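Local structure of reducing-end xylose-releasing exo-oligoxylanase Rex8A (Paenibacillus barcinonensis, 6SUD) at residues A[346-351]-A[367-372]; A[352-355]-A[361-364]. The protein hydrolyses linear and branched xylooligosaccharides as an exo-oligoxylanase, releasing xylose from their reducing ends during xylan degradation. The protein carries 1 engineered substitution. All coordinates share one frame; numbering follows the deposited sequence.

Both contacts use helix 359-373, the last helix of the chain and part of the (alpha/alpha)6 barrel of glycoside hydrolase family 8, and their centres are 11 Å apart. Along the chain, contact 2 is nested inside contact 1: helix 341-349 leads through 346-351 directly into the loop 352-355, and the chain then returns as 361-364 and 367-372. Contact 1 is an apolar helix-to-helix packing away from the sugar sites. Contact 2 is polar and ties the connecting loop to the part of the helix that carries Y361 of the xylose pocket. The two helices are thus packed together in contact 1, while in contact 2 hydrogen bonds and a salt bridge hold their connecting loop to helix 359-373.

Contact 1: residues A[346-351]-A[367-372]; sequences KRFWNT and FFTMLA
The ring of F348 on helix 341-349 packs against T369 and M370 of helix 359-373, a helical hairpin within the (alpha/alpha)6 barrel of glycoside hydrolase family 8. All three residues are buried, and no hydrogen bond crosses between the segments, so this is apolar packing. The tight part is a CH-pi contact: methyl CG2 of T369 lies 3.8 Å from the centroid of the F348 ring and only 9° off the ring normal. Its distances to the six ring carbons are nearly equal, which places the methyl over the middle of the face. The T369 side chain divides its work, because chi1 of -60° turns CG2 anti to the backbone N and toward F348, while OG1 hydrogen-bonds to the carbonyl oxygens of A327 and L365. M370 reaches the same ring by bending at chi2 and chi3; its CE comes to 3.6 Å from F348 CE2, and SD stays farther off, 4.2 Å from that carbon. The Y366 ring also meets that of F348.

The solvent side of helix 341-349 is looser: K346 and N350 are exposed and R347 partly so. W349 is partly exposed too, but its indole is held by stacking on Y23 and a cation-pi contact with R31. Just past the helix end, T351 is held both by Y366 OH, through its O, and within its own segment: T351 OG1 donates to R347 O at 2.7 Å, and the same OG1 accepts a weak bond from R347 NH1 at 2.8 Å, with an N-H...O angle of just 116°.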
loop_
_atom_site.group_PDB
_atom_site.type_symbol
_atom_site.label_atom_id
_atom_site.label_comp_id
_atom_site.label_asym_id
_atom_site.label_seq_id
_atom_site.Cartn_x
_atom_site.Cartn_y
_atom_site.Cartn_z
ATOM N N LYS A 346 15.267 8.156 12.895
ATOM C CA LYS A 346 16.054 7.541 14.000
ATOM C C LYS A 346 15.132 6.683 14.871
ATOM O O LYS A 346 15.544 5.562 15.234
ATOM C CB LYS A 346 16.745 8.619 14.839
ATOM C CG LYS A 346 17.526 8.101 16.038
ATOM C CD LYS A 346 18.147 9.209 16.862
ATOM C CE LYS A 346 19.640 9.053 17.052
ATOM N NZ LYS A 346 19.956 8.202 18.223
ATOM N N ARG A 347 13.943 7.188 15.206
ATOM C CA ARG A 347 12.979 6.456 16.068
ATOM C C ARG A 347 12.637 5.130 15.382
ATOM O O ARG A 347 12.573 4.104 16.063
ATOM C CB ARG A 347 11.726 7.300 16.315
ATOM C CG ARG A 347 10.623 6.585 17.084
ATOM C CD ARG A 347 11.011 6.311 18.516
ATOM N NE ARG A 347 9.866 6.030 19.380
ATOM C CZ ARG A 347 9.305 4.831 19.551
ATOM N NH1 ARG A 347 9.749 3.762 18.901
ATOM N NH2 ARG A 347 8.273 4.709 20.367
ATOM N N PHE A 348 12.428 5.165 14.067
ATOM C CA PHE A 348 12.046 3.965 13.288
ATOM C C PHE A 348 13.195 2.952 13.301
ATOM O O PHE A 348 12.948 1.748 13.551
ATOM C CB PHE A 348 11.661 4.349 11.860
ATOM C CG PHE A 348 11.285 3.138 11.054
ATOM C CD1 PHE A 348 10.063 2.513 11.262
ATOM C CD2 PHE A 348 12.182 2.571 10.164
ATOM C CE1 PHE A 348 9.728 1.373 10.553
ATOM C CE2 PHE A 348 11.850 1.428 9.465
ATOM C CZ PHE A 348 10.619 0.841 9.653
ATOM N N TRP A 349 14.414 3.419 13.028
ATOM C CA TRP A 349 15.638 2.576 13.000
ATOM C C TRP A 349 15.727 1.786 14.312
ATOM O O TRP A 349 16.107 0.596 14.282
ATOM C CB TRP A 349 16.896 3.429 12.771
ATOM C CG TRP A 349 18.166 2.637 12.789
ATOM C CD1 TRP A 349 18.945 2.383 13.880
ATOM C CD2 TRP A 349 18.792 1.959 11.682
ATOM N NE1 TRP A 349 20.023 1.616 13.528
ATOM C CE2 TRP A 349 19.961 1.346 12.186
ATOM C CE3 TRP A 349 18.497 1.825 10.320
ATOM C CZ2 TRP A 349 20.813 0.591 11.382
ATOM C CZ3 TRP A 349 19.346 1.089 9.520
ATOM C CH2 TRP A 349 20.485 0.474 10.047
ATOM N N ASN A 350 15.370 2.423 15.425
ATOM C CA ASN A 350 15.544 1.857 16.788
ATOM C C ASN A 350 14.302 1.047 17.188
ATOM O O ASN A 350 14.315 0.478 18.288
ATOM C CB ASN A 350 15.920 2.970 17.766
ATOM C CG ASN A 350 17.275 3.560 17.450
ATOM O OD1 ASN A 350 17.402 4.758 17.203
ATOM N ND2 ASN A 350 18.288 2.715 17.413
ATOM N N THR A 351 13.304 0.939 16.301
ATOM C CA THR A 351 12.052 0.171 16.542
ATOM C C THR A 351 12.177 -1.198 15.874
ATOM O O THR A 351 12.484 -1.263 14.688
ATOM C CB THR A 351 10.827 0.952 16.046
ATOM O OG1 THR A 351 10.749 2.187 16.763
ATOM C CG2 THR A 351 9.527 0.190 16.206
ATOM N N PHE A 367 7.914 -2.863 6.855
ATOM C CA PHE A 367 8.813 -3.298 5.757
ATOM C C PHE A 367 8.847 -2.260 4.634
ATOM O O PHE A 367 9.942 -1.959 4.109
ATOM C CB PHE A 367 8.440 -4.668 5.204
ATOM C CG PHE A 367 9.502 -5.151 4.258
ATOM C CD1 PHE A 367 10.668 -5.709 4.738
ATOM C CD2 PHE A 367 9.380 -4.958 2.898
ATOM C CE1 PHE A 367 11.679 -6.106 3.878
ATOM C CE2 PHE A 367 10.377 -5.385 2.034
ATOM C CZ PHE A 367 11.523 -5.957 2.529
ATOM N N PHE A 368 7.692 -1.717 4.250
ATOM C CA PHE A 368 7.636 -0.705 3.169
ATOM C C PHE A 368 8.424 0.531 3.588
ATOM O O PHE A 368 9.134 1.103 2.734
ATOM C CB PHE A 368 6.207 -0.348 2.793
ATOM C CG PHE A 368 5.471 -1.460 2.087
ATOM C CD1 PHE A 368 5.978 -2.045 0.933
ATOM C CD2 PHE A 368 4.234 -1.874 2.548
ATOM C CE1 PHE A 368 5.275 -3.045 0.276
ATOM C CE2 PHE A 368 3.522 -2.855 1.876
ATOM C CZ PHE A 368 4.054 -3.450 0.755
ATOM N N THR A 369 8.373 0.893 4.868
ATOM C CA THR A 369 9.185 2.024 5.387
ATOM C C THR A 369 10.682 1.661 5.359
ATOM O O THR A 369 11.496 2.541 5.049
ATOM C CB THR A 369 8.731 2.484 6.776
ATOM O OG1 THR A 369 7.374 2.903 6.655
ATOM C CG2 THR A 369 9.567 3.634 7.295
ATOM N N MET A 370 11.054 0.432 5.704
ATOM C CA MET A 370 12.486 0.021 5.729
ATOM C C MET A 370 13.032 0.081 4.298
ATOM O O MET A 370 14.155 0.621 4.077
ATOM C CB MET A 370 12.646 -1.383 6.325
ATOM C CG MET A 370 14.086 -1.808 6.577
ATOM S SD MET A 370 14.957 -0.775 7.776
ATOM C CE MET A 370 14.153 -1.293 9.287
ATOM N N LEU A 371 12.248 -0.419 3.345
ATOM C CA LEU A 371 12.575 -0.287 1.900
ATOM C C LEU A 371 12.777 1.186 1.543
ATOM O O LEU A 371 13.831 1.523 1.019
ATOM C CB LEU A 371 11.429 -0.872 1.076
ATOM C CG LEU A 371 11.480 -2.372 0.823
ATOM C CD1 LEU A 371 10.307 -2.784 -0.056
ATOM C CD2 LEU A 371 12.790 -2.773 0.176
ATOM N N ALA A 372 11.786 2.031 1.836
ATOM C CA ALA A 372 11.732 3.438 1.371
ATOM C C ALA A 372 12.868 4.254 1.983
ATOM O O ALA A 372 13.547 4.984 1.244
ATOM C CB ALA A 372 10.388 4.050 1.691
#

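Contact 2: residues A[352-355]-A[361-364]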
loop_
_atom_site.group_PDB
_atom_site.type_symbol
_atom_site.label_atom_id
_atom_site.label_comp_id
_atom_site.label_asym_id
_atom_site.label_seq_id
_atom_site.Cartn_x
_atom_site.Cartn_y
_atom_site.Cartn_z
ATOM N N PRO A 352 11.961 -2.319 16.603
ATOM C CA PRO A 352 11.970 -3.647 16.000
ATOM C C PRO A 352 10.607 -4.023 15.399
ATOM O O PRO A 352 9.605 -3.373 15.671
ATOM C CB PRO A 352 12.324 -4.542 17.195
ATOM C CG PRO A 352 11.617 -3.868 18.357
ATOM C CD PRO A 352 11.694 -2.384 18.052
ATOM N N LEU A 353 10.597 -5.071 14.581
ATOM C CA LEU A 353 9.348 -5.683 14.067
ATOM C C LEU A 353 8.427 -5.998 15.245
ATOM O O LEU A 353 8.921 -6.395 16.328
ATOM C CB LEU A 353 9.688 -6.961 13.306
ATOM C CG LEU A 353 10.253 -6.754 11.907
ATOM C CD1 LEU A 353 10.853 -8.051 11.386
ATOM C CD2 LEU A 353 9.186 -6.220 10.960
ATOM N N ARG A 354 7.123 -5.874 15.037
ATOM C CA ARG A 354 6.141 -6.329 16.044
ATOM C C ARG A 354 6.124 -7.861 16.077
ATOM O O ARG A 354 6.357 -8.485 15.020
ATOM C CB ARG A 354 4.764 -5.746 15.742
ATOM C CG ARG A 354 3.764 -5.998 16.853
ATOM C CD ARG A 354 2.529 -5.151 16.689
ATOM N NE ARG A 354 1.628 -5.389 17.801
ATOM C CZ ARG A 354 0.402 -4.896 17.902
ATOM N NH1 ARG A 354 -0.095 -4.123 16.950
ATOM N NH2 ARG A 354 -0.331 -5.184 18.965
ATOM N N GLN A 355 5.848 -8.440 17.249
ATOM C CA GLN A 355 5.612 -9.900 17.415
ATOM C C GLN A 355 4.209 -10.160 17.973
ATOM O O GLN A 355 3.571 -9.218 18.463
ATOM C CB GLN A 355 6.687 -10.519 18.311
ATOM C CG GLN A 355 8.095 -10.311 17.773
ATOM C CD GLN A 355 9.108 -11.229 18.409
ATOM O OE1 GLN A 355 8.774 -12.284 18.945
ATOM N NE2 GLN A 355 10.368 -10.837 18.338
ATOM N N TYR A 361 -0.280 -6.360 10.199
ATOM C CA TYR A 361 -0.463 -5.025 9.573
ATOM C C TYR A 361 0.733 -4.113 9.899
ATOM O O TYR A 361 1.314 -3.440 9.014
ATOM C CB TYR A 361 -1.795 -4.419 10.003
ATOM C CG TYR A 361 -2.147 -3.176 9.232
ATOM C CD1 TYR A 361 -2.396 -3.230 7.868
ATOM C CD2 TYR A 361 -2.264 -1.959 9.870
ATOM C CE1 TYR A 361 -2.719 -2.087 7.157
ATOM C CE2 TYR A 361 -2.587 -0.808 9.175
ATOM C CZ TYR A 361 -2.816 -0.873 7.813
ATOM O OH TYR A 361 -3.160 0.269 7.153
ATOM N N ASP A 362 1.132 -4.084 11.159
ATOM C CA ASP A 362 2.300 -3.276 11.598
ATOM C C ASP A 362 3.521 -3.633 10.742
ATOM O O ASP A 362 4.246 -2.738 10.314
ATOM C CB ASP A 362 2.621 -3.543 13.069
ATOM C CG ASP A 362 1.513 -3.130 14.020
ATOM O OD1 ASP A 362 0.629 -3.956 14.281
ATOM O OD2 ASP A 362 1.541 -1.974 14.487
ATOM N N ASN A 363 3.773 -4.935 10.576
ATOM C CA ASN A 363 5.020 -5.460 9.962
ATOM C C ASN A 363 5.010 -5.213 8.446
ATOM O O ASN A 363 6.100 -4.995 7.880
ATOM C CB ASN A 363 5.212 -6.928 10.327
ATOM C CG ASN A 363 5.682 -7.079 11.759
ATOM O OD1 ASN A 363 5.873 -6.086 12.458
ATOM N ND2 ASN A 363 5.902 -8.307 12.192
ATOM N N CYS A 364 3.843 -5.222 7.805
ATOM C CA CYS A 364 3.736 -4.854 6.365
ATOM C C CYS A 364 4.178 -3.392 6.191
ATOM O O CYS A 364 5.105 -3.129 5.382
ATOM C CB CYS A 364 2.332 -5.094 5.820
ATOM S SG CYS A 364 1.909 -6.855 5.671
#
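D362 OD1 lies at the edge of the R354 guanidinium, near its plane, while the N363 amide presents its own edge, OD1 and ND2, to the backbone N and O of R354. The salt bridge runs from R354 NH1 to D362 OD1 at 2.8 Å. Its two planes stand 73° apart, and NH1 arrives above the carboxylate plane, 39° out of it, so this is a single-point bridge rather than a flat bidentate pair. R354 gets there with CG anti to the backbone N (chi1 -171°) and the chain extended from CG to NE, which lays CD 3.3 Å from D362 OD1.

N363 grips the loop twice, using both ends of its amide: OD1 accepts R354 N at 2.9 Å on a lone pair in the carbonyl plane, and ND2 donates, almost within the amide plane, to R354 O at 2.9 Å. L353 crosses this amide at about a right angle, its CD2 3.6 Å from OD1. Replacing N363 with a leucine would probably leave R354 N and R354 O without these partners, with the loop tied to the helix at this point chiefly by the salt bridge.

R354 NH1 also bonds to the carbonyl of A320, the engineered residue. D362 OD1 takes ND1 of H321, a xylose-pocket residue, and OD2 takes G324 N. D362, steadied by R354, is therefore a second-shell residue likely to fix the turn of the H321 imidazole beside the sugar.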